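Local coordinates for protein maleylacetate reductase (Agrobacterium tumefaciens, PDB 3HL0) that probably catalyses the NADH-dependent reduction of maleylacetate to 3-oxoadipate, as an NAD-binding member of the iron-containing alcohol dehydrogenase family, at residues S124-Q132 / M141-V151; L263-E271 / G287-D295. One frame throughout, in Å; residues are numbered along the deposited sequence.

Contact 1 of 2, residues S124-Q132 / M141-V151. With CA (calcium ion), chain C; NAD (nicotinamide-adenine-dinucleotide), chain D.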
loop_
_atom_site.group_PDB
_atom_site.type_symbol
_atom_site.label_atom_id
_atom_site.label_comp_id
_atom_site.label_asym_id
_atom_site.label_seq_id
_atom_site.Cartn_x
_atom_site.Cartn_y
_atom_site.Cartn_z
ATOM N N SER A 124 -6.535 -11.230 -11.742
ATOM C CA SER A 124 -8.021 -11.029 -11.613
ATOM C C SER A 124 -8.690 -10.817 -12.961
ATOM O O SER A 124 -9.894 -11.135 -13.134
ATOM C CB SER A 124 -8.258 -9.781 -10.777
ATOM O OG SER A 124 -9.650 -9.615 -10.484
ATOM N N GLU A 125 -7.939 -10.250 -13.907
ATOM C CA GLU A 125 -8.461 -9.926 -15.252
ATOM C C GLU A 125 -9.083 -11.113 -16.017
ATOM O O GLU A 125 -9.873 -10.891 -16.968
ATOM C CB GLU A 125 -7.403 -9.246 -16.100
ATOM C CG GLU A 125 -6.199 -10.156 -16.353
ATOM C CD GLU A 125 -5.083 -10.064 -15.291
ATOM O OE1 GLU A 125 -5.288 -9.541 -14.170
ATOM O OE2 GLU A 125 -3.974 -10.547 -15.605
ATOM N N VAL A 126 -8.707 -12.345 -15.637
ATOM C CA VAL A 126 -9.274 -13.542 -16.287
ATOM C C VAL A 126 -9.969 -14.475 -15.301
ATOM O O VAL A 126 -10.063 -15.702 -15.512
ATOM C CB VAL A 126 -8.220 -14.336 -17.127
ATOM C CG1 VAL A 126 -7.862 -13.564 -18.430
ATOM C CG2 VAL A 126 -6.984 -14.617 -16.271
ATOM N N THR A 127 -10.520 -13.887 -14.242
ATOM C CA THR A 127 -11.346 -14.675 -13.340
ATOM C C THR A 127 -12.741 -14.073 -13.192
ATOM O O THR A 127 -12.935 -12.857 -13.371
ATOM C CB THR A 127 -10.762 -14.806 -11.890
ATOM O OG1 THR A 127 -11.169 -13.666 -11.116
ATOM C CG2 THR A 127 -9.272 -14.996 -11.884
ATOM N N PRO A 128 -13.733 -14.907 -12.849
ATOM C CA PRO A 128 -15.082 -14.389 -12.648
ATOM C C PRO A 128 -15.349 -14.050 -11.162
ATOM O O PRO A 128 -16.513 -13.942 -10.757
ATOM C CB PRO A 128 -15.965 -15.554 -13.114
ATOM C CG PRO A 128 -15.193 -16.760 -12.626
ATOM C CD PRO A 128 -13.717 -16.384 -12.879
ATOM N N ILE A 129 -14.274 -13.867 -10.380
ATOM C CA ILE A 129 -14.401 -13.697 -8.925
ATOM C C ILE A 129 -14.322 -12.220 -8.535
ATOM O O ILE A 129 -13.489 -11.478 -9.080
ATOM C CB ILE A 129 -13.255 -14.469 -8.226
ATOM C CG1 ILE A 129 -13.231 -15.940 -8.688
ATOM C CG2 ILE A 129 -13.384 -14.399 -6.728
ATOM C CD1 ILE A 129 -11.849 -16.643 -8.383
ATOM N N LEU A 130 -15.187 -11.782 -7.608
ATOM C CA LEU A 130 -15.132 -10.401 -7.125
ATOM C C LEU A 130 -15.217 -10.369 -5.587
ATOM O O LEU A 130 -16.142 -10.939 -5.026
ATOM C CB LEU A 130 -16.296 -9.584 -7.734
ATOM C CG LEU A 130 -16.510 -8.200 -7.115
ATOM C CD1 LEU A 130 -15.312 -7.250 -7.338
ATOM C CD2 LEU A 130 -17.829 -7.589 -7.654
ATOM N N GLY A 131 -14.232 -9.738 -4.946
ATOM C CA GLY A 131 -14.239 -9.464 -3.497
ATOM C C GLY A 131 -14.590 -8.000 -3.260
ATOM O O GLY A 131 -14.143 -7.119 -4.000
ATOM N N GLN A 132 -15.440 -7.748 -2.250
ATOM C CA GLN A 132 -15.841 -6.388 -1.918
ATOM C C GLN A 132 -15.823 -6.226 -0.403
ATOM O O GLN A 132 -15.788 -7.212 0.321
ATOM C CB GLN A 132 -17.239 -6.073 -2.469
ATOM C CG GLN A 132 -17.365 -6.307 -3.978
ATOM C CD GLN A 132 -18.749 -6.041 -4.489
ATOM O OE1 GLN A 132 -19.114 -4.899 -4.803
ATOM N NE2 GLN A 132 -19.546 -7.093 -4.585
HETATM N N MSE A 141 -17.816 -13.321 -4.235
HETATM C CA MSE A 141 -18.823 -13.927 -5.097
HETATM C C MSE A 141 -18.184 -14.181 -6.444
HETATM O O MSE A 141 -17.073 -13.723 -6.700
HETATM C CB MSE A 141 -20.024 -12.993 -5.269
HETATM C CG MSE A 141 -19.671 -11.640 -5.876
HETATM SE SE MSE A 141 -21.283 -10.594 -6.184
HETATM C CE MSE A 141 -21.892 -11.596 -7.736
ATOM N N ARG A 142 -18.895 -14.901 -7.307
ATOM C CA ARG A 142 -18.423 -15.152 -8.641
ATOM C C ARG A 142 -19.589 -15.369 -9.586
ATOM O O ARG A 142 -20.699 -15.736 -9.159
ATOM C CB ARG A 142 -17.466 -16.339 -8.660
ATOM C CG ARG A 142 -18.133 -17.653 -8.365
ATOM C CD ARG A 142 -17.412 -18.732 -9.121
ATOM N NE ARG A 142 -16.105 -18.952 -8.551
ATOM C CZ ARG A 142 -15.041 -19.387 -9.229
ATOM N NH1 ARG A 142 -15.099 -19.649 -10.533
ATOM N NH2 ARG A 142 -13.904 -19.538 -8.586
ATOM N N GLY A 143 -19.348 -15.117 -10.866
ATOM C CA GLY A 143 -20.352 -15.385 -11.885
ATOM C C GLY A 143 -19.921 -14.859 -13.231
ATOM O O GLY A 143 -19.004 -14.034 -13.306
ATOM N N PRO A 144 -20.598 -15.300 -14.308
ATOM C CA PRO A 144 -20.230 -14.920 -15.674
ATOM C C PRO A 144 -20.315 -13.413 -15.947
ATOM O O PRO A 144 -19.561 -12.889 -16.788
ATOM C CB PRO A 144 -21.205 -15.734 -16.559
ATOM C CG PRO A 144 -22.254 -16.281 -15.622
ATOM C CD PRO A 144 -21.620 -16.358 -14.267
ATOM N N GLU A 145 -21.183 -12.719 -15.217
ATOM C CA GLU A 145 -21.315 -11.258 -15.351
ATOM C C GLU A 145 -20.091 -10.482 -14.794
ATOM O O GLU A 145 -19.972 -9.257 -14.977
ATOM C CB GLU A 145 -22.632 -10.763 -14.721
ATOM C CG GLU A 145 -22.711 -10.786 -13.171
ATOM C CD GLU A 145 -22.943 -12.182 -12.533
ATOM O OE1 GLU A 145 -23.107 -13.201 -13.254
ATOM O OE2 GLU A 145 -22.953 -12.244 -11.271
ATOM N N ILE A 146 -19.189 -11.178 -14.109
ATOM C CA ILE A 146 -17.976 -10.512 -13.554
ATOM C C ILE A 146 -16.778 -10.665 -14.489
ATOM O O ILE A 146 -15.871 -9.804 -14.504
ATOM C CB ILE A 146 -17.669 -11.107 -12.155
ATOM C CG1 ILE A 146 -18.836 -10.774 -11.217
ATOM C CG2 ILE A 146 -16.299 -10.627 -11.597
ATOM C CD1 ILE A 146 -18.832 -11.552 -9.950
ATOM N N LEU A 147 -16.721 -11.782 -15.226
ATOM C CA LEU A 147 -15.570 -12.079 -16.108
ATOM C C LEU A 147 -15.346 -10.979 -17.155
ATOM O O LEU A 147 -16.267 -10.695 -17.957
ATOM C CB LEU A 147 -15.733 -13.429 -16.816
ATOM C CG LEU A 147 -14.529 -13.897 -17.621
ATOM C CD1 LEU A 147 -13.276 -14.152 -16.750
ATOM C CD2 LEU A 147 -14.967 -15.154 -18.362
ATOM N N PRO A 148 -14.151 -10.334 -17.148
ATOM C CA PRO A 148 -13.950 -9.269 -18.161
ATOM C C PRO A 148 -13.967 -9.758 -19.626
ATOM O O PRO A 148 -13.455 -10.838 -19.947
ATOM C CB PRO A 148 -12.572 -8.666 -17.800
ATOM C CG PRO A 148 -12.467 -8.944 -16.311
ATOM C CD PRO A 148 -13.087 -10.319 -16.119
ATOM N N GLU A 149 -14.554 -8.939 -20.485
ATOM C CA GLU A 149 -14.659 -9.249 -21.905
ATOM C C GLU A 149 -13.331 -9.264 -22.634
ATOM O O GLU A 149 -13.125 -10.097 -23.518
ATOM C CB GLU A 149 -15.553 -8.231 -22.598
ATOM C CG GLU A 149 -17.036 -8.474 -22.411
ATOM C CD GLU A 149 -17.558 -8.167 -21.011
ATOM O OE1 GLU A 149 -16.910 -7.444 -20.215
ATOM O OE2 GLU A 149 -18.645 -8.687 -20.666
ATOM N N VAL A 150 -12.458 -8.291 -22.345
ATOM C CA VAL A 150 -11.249 -8.129 -23.129
ATOM C C VAL A 150 -10.087 -7.835 -22.175
ATOM O O VAL A 150 -10.269 -7.086 -21.221
ATOM C CB VAL A 150 -11.384 -6.955 -24.151
ATOM C CG1 VAL A 150 -10.089 -6.725 -24.882
ATOM C CG2 VAL A 150 -12.546 -7.191 -25.132
ATOM N N VAL A 151 -8.926 -8.429 -22.408
ATOM C CA VAL A 151 -7.756 -8.085 -21.600
ATOM C C VAL A 151 -6.650 -7.687 -22.558
ATOM O O VAL A 151 -6.441 -8.370 -23.571
ATOM C CB VAL A 151 -7.279 -9.317 -20.810
ATOM C CG1 VAL A 151 -6.057 -8.970 -19.970
ATOM C CG2 VAL A 151 -8.389 -9.860 -19.938
HETATM CA CA CA C . -20.176 -8.719 -18.813
HETATM P PA NAD D . -3.171 -3.551 -6.087
HETATM O O1A NAD D . -4.059 -3.553 -7.282
HETATM O O2A NAD D . -3.796 -3.378 -4.755
HETATM O O5B NAD D . -1.954 -2.560 -6.368
HETATM C C5B NAD D . -1.121 -2.168 -5.271
HETATM C C4B NAD D . -0.540 -0.803 -5.607
HETATM O O4B NAD D . 0.373 -0.944 -6.694
HETATM C C3B NAD D . -1.628 0.202 -6.029
HETATM O O3B NAD D . -1.426 1.494 -5.428
HETATM C C2B NAD D . -1.435 0.256 -7.527
HETATM O O2B NAD D . -1.837 1.485 -8.097
HETATM C C1B NAD D . 0.076 0.028 -7.687
HETATM N N9A NAD D . 0.450 -0.508 -9.017
HETATM C C8A NAD D . -0.095 -1.605 -9.658
HETATM N N7A NAD D . 0.528 -1.769 -10.848
HETATM C C5A NAD D . 1.465 -0.781 -11.001
HETATM C C6A NAD D . 2.362 -0.481 -12.025
HETATM N N6A NAD D . 2.683 -1.337 -13.030
HETATM N N1A NAD D . 3.171 0.640 -11.831
HETATM C C2A NAD D . 3.101 1.385 -10.674
HETATM N N3A NAD D . 2.228 1.086 -9.660
HETATM C C4A NAD D . 1.415 0.003 -9.837
HETATM O O3 NAD D . -2.383 -4.975 -5.942
HETATM P PN NAD D . -2.729 -6.444 -6.541
HETATM O O1N NAD D . -1.899 -7.378 -5.724
HETATM O O2N NAD D . -2.531 -6.341 -7.985
HETATM O O5D NAD D . -4.270 -6.708 -6.202
HETATM C C5D NAD D . -4.707 -7.086 -4.900
HETATM C C4D NAD D . -6.235 -7.036 -4.910
HETATM O O4D NAD D . -6.697 -7.848 -5.980
HETATM C C3D NAD D . -6.786 -7.653 -3.631
HETATM O O3D NAD D . -8.009 -6.971 -3.311
HETATM C C2D NAD D . -7.055 -9.082 -4.038
HETATM O O2D NAD D . -8.024 -9.756 -3.234
HETATM C C1D NAD D . -7.515 -8.895 -5.472
HETATM N N1N NAD D . -7.357 -10.085 -6.297
HETATM C C2N NAD D . -8.493 -10.600 -6.847
HETATM C C3N NAD D . -8.401 -11.726 -7.637
HETATM C C7N NAD D . -9.684 -12.171 -8.206
HETATM O O7N NAD D . -9.580 -13.214 -9.045
HETATM N N7N NAD D . -10.856 -11.568 -7.889
HETATM C C4N NAD D . -7.144 -12.355 -7.945
HETATM C C5N NAD D . -5.995 -11.813 -7.366
HETATM C C6N NAD D . -6.118 -10.682 -6.539
HETATM O O HOH W 1 -11.189 -12.157 -19.162
HETATM O O HOH W 2 -19.044 -10.536 -18.138
HETATM O O HOH W 3 -21.252 -7.916 -16.981
HETATM O O HOH W 4 -18.479 -7.005 -18.037
HETATM O O HOH W 5 -22.400 -9.565 -18.891
HETATM O O HOH W 6 -21.098 -6.823 -20.058
#
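The guanidinium of Arg-142 lies flat against Ile-129: CG1 of Ile-129 sits 3.6 Å above one face, offset toward the rim. CD1 of the same isoleucine reaches 3.6 Å from NH2 of Arg-142, while CG of Pro-128 meets NH1 obliquely. With bends at chi2 and chi3, the Arg-142 chain runs alongside Pro-128 and Ile-129, pointing the same way. Ile-129 and Arg-142 form a non-hydrogen-bonded antiparallel pair, flanked by the hydrogen-bonded pair Leu-130 and Met-141 (selenomethionine), where Leu-130 N gives a nearly straight bond to Met-141 O (2.9 Å, 173°). On the other side of the Ile-129/Arg-142 pair, Gly-143 N bonds to Pro-128 O, an oxygen that Ile-146 wraps with CB, CG2 and CD1, each at 3.4 Å. Further along, CG of Pro-148 rests on Glu-125 O, and a water lies within hydrogen-bonding distance of both Glu-125 O and Pro-148 O.

On the cofactor side, Thr-127 OG1 lies between its own N and carbonyl carbon (chi1 86°). There it accepts from Ile-129 N, an ST turn, and donates to O7N of the NAD carboxamide at 2.6 Å. Ile-129 O takes the N7N hydrogen of the same amide at 2.9 Å, so two bonds fix its rotation; Lys-104 also bonds to that carbonyl. At the far end Glu-149 OE2 binds calcium at 2.4 Å, with five waters completing the shell. Taken together, this is the base of a beta hairpin that, with the turn before it, supplies part of the nicotinamide end of the NAD pocket in an iron-containing alcohol dehydrogenase family enzyme.

Contact 2 of 2, residues L263-E271 / G287-D295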
loop_
_atom_site.group_PDB
_atom_site.type_symbol
_atom_site.label_atom_id
_atom_site.label_comp_id
_atom_site.label_asym_id
_atom_site.label_seq_id
_atom_site.Cartn_x
_atom_site.Cartn_y
_atom_site.Cartn_z
ATOM N N LEU A 263 2.835 -19.279 0.973
ATOM C CA LEU A 263 2.850 -20.289 -0.142
ATOM C C LEU A 263 3.777 -21.514 0.125
ATOM O O LEU A 263 3.358 -22.653 -0.085
ATOM C CB LEU A 263 3.139 -19.630 -1.490
ATOM C CG LEU A 263 2.954 -20.609 -2.668
ATOM C CD1 LEU A 263 1.538 -21.171 -2.804
ATOM C CD2 LEU A 263 3.438 -19.874 -3.907
ATOM N N PRO A 264 4.997 -21.317 0.651
ATOM C CA PRO A 264 5.843 -22.519 0.846
ATOM C C PRO A 264 5.234 -23.497 1.875
ATOM O O PRO A 264 5.424 -24.693 1.745
ATOM C CB PRO A 264 7.163 -21.946 1.379
ATOM C CG PRO A 264 7.205 -20.528 0.807
ATOM C CD PRO A 264 5.751 -20.060 0.867
ATOM N N HIS A 265 4.532 -22.962 2.866
ATOM C CA HIS A 265 3.964 -23.744 3.969
ATOM C C HIS A 265 2.685 -24.413 3.585
ATOM O O HIS A 265 2.464 -25.539 4.004
ATOM C CB HIS A 265 3.746 -22.800 5.149
ATOM C CG HIS A 265 5.013 -22.128 5.549
ATOM N ND1 HIS A 265 6.012 -22.789 6.230
ATOM C CD2 HIS A 265 5.477 -20.884 5.284
ATOM C CE1 HIS A 265 7.035 -21.963 6.380
ATOM N NE2 HIS A 265 6.737 -20.803 5.822
ATOM N N THR A 266 1.841 -23.725 2.808
ATOM C CA THR A 266 0.568 -24.319 2.399
ATOM C C THR A 266 0.863 -25.406 1.366
ATOM O O THR A 266 0.237 -26.491 1.414
ATOM C CB THR A 266 -0.406 -23.258 1.842
ATOM O OG1 THR A 266 0.248 -22.547 0.779
ATOM C CG2 THR A 266 -0.799 -22.287 2.978
ATOM N N ILE A 267 1.808 -25.146 0.470
ATOM C CA ILE A 267 2.183 -26.210 -0.491
ATOM C C ILE A 267 2.839 -27.379 0.220
ATOM O O ILE A 267 2.456 -28.523 -0.048
ATOM C CB ILE A 267 3.061 -25.635 -1.601
ATOM C CG1 ILE A 267 2.246 -24.631 -2.417
ATOM C CG2 ILE A 267 3.589 -26.752 -2.509
ATOM C CD1 ILE A 267 0.945 -25.176 -3.037
ATOM N N ALA A 268 3.753 -27.128 1.174
ATOM C CA ALA A 268 4.313 -28.237 1.963
ATOM C C ALA A 268 3.253 -29.061 2.682
ATOM O O ALA A 268 3.414 -30.312 2.787
ATOM C CB ALA A 268 5.364 -27.724 2.985
ATOM N N TYR A 269 2.206 -28.424 3.194
ATOM C CA TYR A 269 1.120 -29.143 3.893
ATOM C C TYR A 269 0.476 -30.124 2.903
ATOM O O TYR A 269 0.335 -31.314 3.221
ATOM C CB TYR A 269 0.067 -28.164 4.361
ATOM C CG TYR A 269 -1.084 -28.722 5.167
ATOM C CD1 TYR A 269 -1.062 -28.632 6.573
ATOM C CD2 TYR A 269 -2.232 -29.225 4.545
ATOM C CE1 TYR A 269 -2.166 -29.074 7.353
ATOM C CE2 TYR A 269 -3.342 -29.691 5.309
ATOM C CZ TYR A 269 -3.284 -29.607 6.720
ATOM O OH TYR A 269 -4.328 -30.059 7.506
ATOM N N VAL A 270 0.145 -29.648 1.690
ATOM C CA VAL A 270 -0.549 -30.508 0.712
ATOM C C VAL A 270 0.386 -31.550 0.109
ATOM O O VAL A 270 -0.053 -32.658 -0.208
ATOM C CB VAL A 270 -1.247 -29.656 -0.391
ATOM C CG1 VAL A 270 -1.973 -30.548 -1.435
ATOM C CG2 VAL A 270 -2.231 -28.716 0.338
ATOM N N GLU A 271 1.659 -31.211 -0.025
ATOM C CA GLU A 271 2.635 -32.096 -0.678
ATOM C C GLU A 271 2.748 -33.435 0.043
ATOM O O GLU A 271 3.004 -34.449 -0.636
ATOM C CB GLU A 271 3.984 -31.388 -0.761
ATOM C CG GLU A 271 5.025 -32.050 -1.587
ATOM C CD GLU A 271 6.332 -31.237 -1.637
ATOM O OE1 GLU A 271 6.498 -30.214 -0.867
ATOM O OE2 GLU A 271 7.201 -31.616 -2.463
ATOM N N GLY A 287 13.814 -29.281 -6.074
ATOM C CA GLY A 287 13.826 -29.894 -4.760
ATOM C C GLY A 287 12.472 -30.369 -4.347
ATOM O O GLY A 287 11.799 -31.076 -5.117
ATOM N N ARG A 288 12.091 -30.074 -3.113
ATOM C CA ARG A 288 10.750 -30.364 -2.622
ATOM C C ARG A 288 9.914 -29.160 -3.070
ATOM O O ARG A 288 10.449 -28.070 -3.219
ATOM C CB ARG A 288 10.701 -30.435 -1.090
ATOM C CG ARG A 288 11.640 -31.483 -0.434
ATOM C CD ARG A 288 11.010 -32.031 0.879
ATOM N NE ARG A 288 9.656 -32.495 0.566
ATOM C CZ ARG A 288 8.976 -33.412 1.248
ATOM N NH1 ARG A 288 9.518 -34.007 2.321
ATOM N NH2 ARG A 288 7.766 -33.767 0.833
ATOM N N ALA A 289 8.630 -29.360 -3.293
ATOM C CA ALA A 289 7.799 -28.255 -3.774
ATOM C C ALA A 289 7.737 -27.137 -2.718
ATOM O O ALA A 289 7.953 -25.979 -3.057
ATOM C CB ALA A 289 6.422 -28.739 -4.134
ATOM N N GLY A 290 7.463 -27.483 -1.451
ATOM C CA GLY A 290 7.324 -26.431 -0.402
ATOM C C GLY A 290 8.664 -25.767 -0.056
ATOM O O GLY A 290 8.826 -24.544 -0.141
ATOM N N ALA A 291 9.648 -26.560 0.349
ATOM C CA ALA A 291 10.976 -26.015 0.647
ATOM C C ALA A 291 11.625 -25.305 -0.532
ATOM O O ALA A 291 12.278 -24.278 -0.398
ATOM C CB ALA A 291 11.917 -27.132 1.205
ATOM N N GLY A 292 11.463 -25.875 -1.719
ATOM C CA GLY A 292 12.000 -25.226 -2.896
ATOM C C GLY A 292 11.370 -23.885 -3.180
ATOM O O GLY A 292 12.045 -22.956 -3.613
ATOM N N LEU A 293 10.068 -23.757 -2.934
ATOM C CA LEU A 293 9.426 -22.437 -3.028
ATOM C C LEU A 293 10.008 -21.455 -2.037
ATOM O O LEU A 293 10.170 -20.290 -2.345
ATOM C CB LEU A 293 7.880 -22.536 -2.855
ATOM C CG LEU A 293 7.132 -23.028 -4.082
ATOM C CD1 LEU A 293 5.705 -23.402 -3.649
ATOM C CD2 LEU A 293 7.149 -21.927 -5.236
ATOM N N PHE A 294 10.230 -21.918 -0.800
ATOM C CA PHE A 294 10.865 -21.063 0.206
ATOM C C PHE A 294 12.237 -20.561 -0.258
ATOM O O PHE A 294 12.545 -19.367 -0.153
ATOM C CB PHE A 294 10.984 -21.878 1.522
ATOM C CG PHE A 294 11.613 -21.123 2.661
ATOM C CD1 PHE A 294 10.801 -20.516 3.615
ATOM C CD2 PHE A 294 13.001 -21.075 2.805
ATOM C CE1 PHE A 294 11.348 -19.862 4.701
ATOM C CE2 PHE A 294 13.569 -20.393 3.895
ATOM C CZ PHE A 294 12.721 -19.799 4.838
ATOM N N ASP A 295 13.043 -21.470 -0.816
ATOM C CA ASP A 295 14.363 -21.071 -1.315
ATOM C C ASP A 295 14.231 -20.094 -2.481
ATOM O O ASP A 295 14.990 -19.118 -2.579
ATOM C CB ASP A 295 15.177 -22.293 -1.754
ATOM C CG ASP A 295 15.520 -23.235 -0.597
ATOM O OD1 ASP A 295 15.416 -22.821 0.574
ATOM O OD2 ASP A 295 15.915 -24.395 -0.875
HETATM O O HOH W 7 8.565 -29.081 1.171
#
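Glu-271 reaches across to the first turn of helix 289-295 and uses both carboxylate oxygens there. OE2 of Glu-271 accepts from Ala-289 N at 2.8 Å, and its OE1 accepts from Gly-290 N at 3.0 Å, both bonds being fairly straight. Both N-H groups arrive on the syn side of their oxygen, yet tilted about 30° out of the carboxylate plane. The glutamate gets there with CG anti to the backbone N and the chain extended beyond, which carries the carboxylate straight to the helix end. A water supplies the next link: it donates to OE1 of Glu-271 and accepts from Ala-291 N at 2.9 Å. Three successive amides at the start of the helix are therefore satisfied, two directly and one through water.

Arg-288, at the N-cap position, adds a weaker term. Its NH2 stands 4.0 Å from Glu-271 OE2, a long salt bridge. The carboxylate lies at the guanidinium edge, with the two planes 80° apart.

The two helices run nearly antiparallel (167°) with axes 7.6 Å apart. This closeness is consistent with the lack of a side chain at Gly-290, whose CA lies 3.4 Å from Pro-264 O. That carbonyl is already used within its helix by Ala-268 N. Apolar groups fill the remainder: the side chains of Leu-293 and Ile-267 cross at about a right angle, with Leu-293 CD1 3.9 Å from Ile-267 CG1, and CB of Pro-264 abuts CB of Phe-294. Helix 163-180 packs on Leu-263, Ile-267 and Leu-293 as well.

Chemically, a largely buried carboxylate placed at the positive end of a helix dipole, with N-H donors and an arginine around it, would probably stay ionised and in turn stabilise the helix start.

How the contacts relate
Following the chain from its N terminus, contact 1 comes first, closing the excursion through the hairpin of strands 129-134 and 137-142 and running into the start of strand 150-153 of the parallel sheet. The chain then passes into the helical C-terminal family region, where contact 2 closes a second loop, joining helix 255-271 to helix 289-300, with helix 279-285 in the intervening sequence. The two closures are in series, neither nested nor crossed. The centres of contact 1 and contact 2 lie about 29 Å apart, on opposite sides of the chain's centre. The nearest atoms of contact 1 and contact 2 are about 15 Å apart. Contact 1 touches NAD directly, whereas the side chain of Leu-263 in contact 2 is about 13 Å from it.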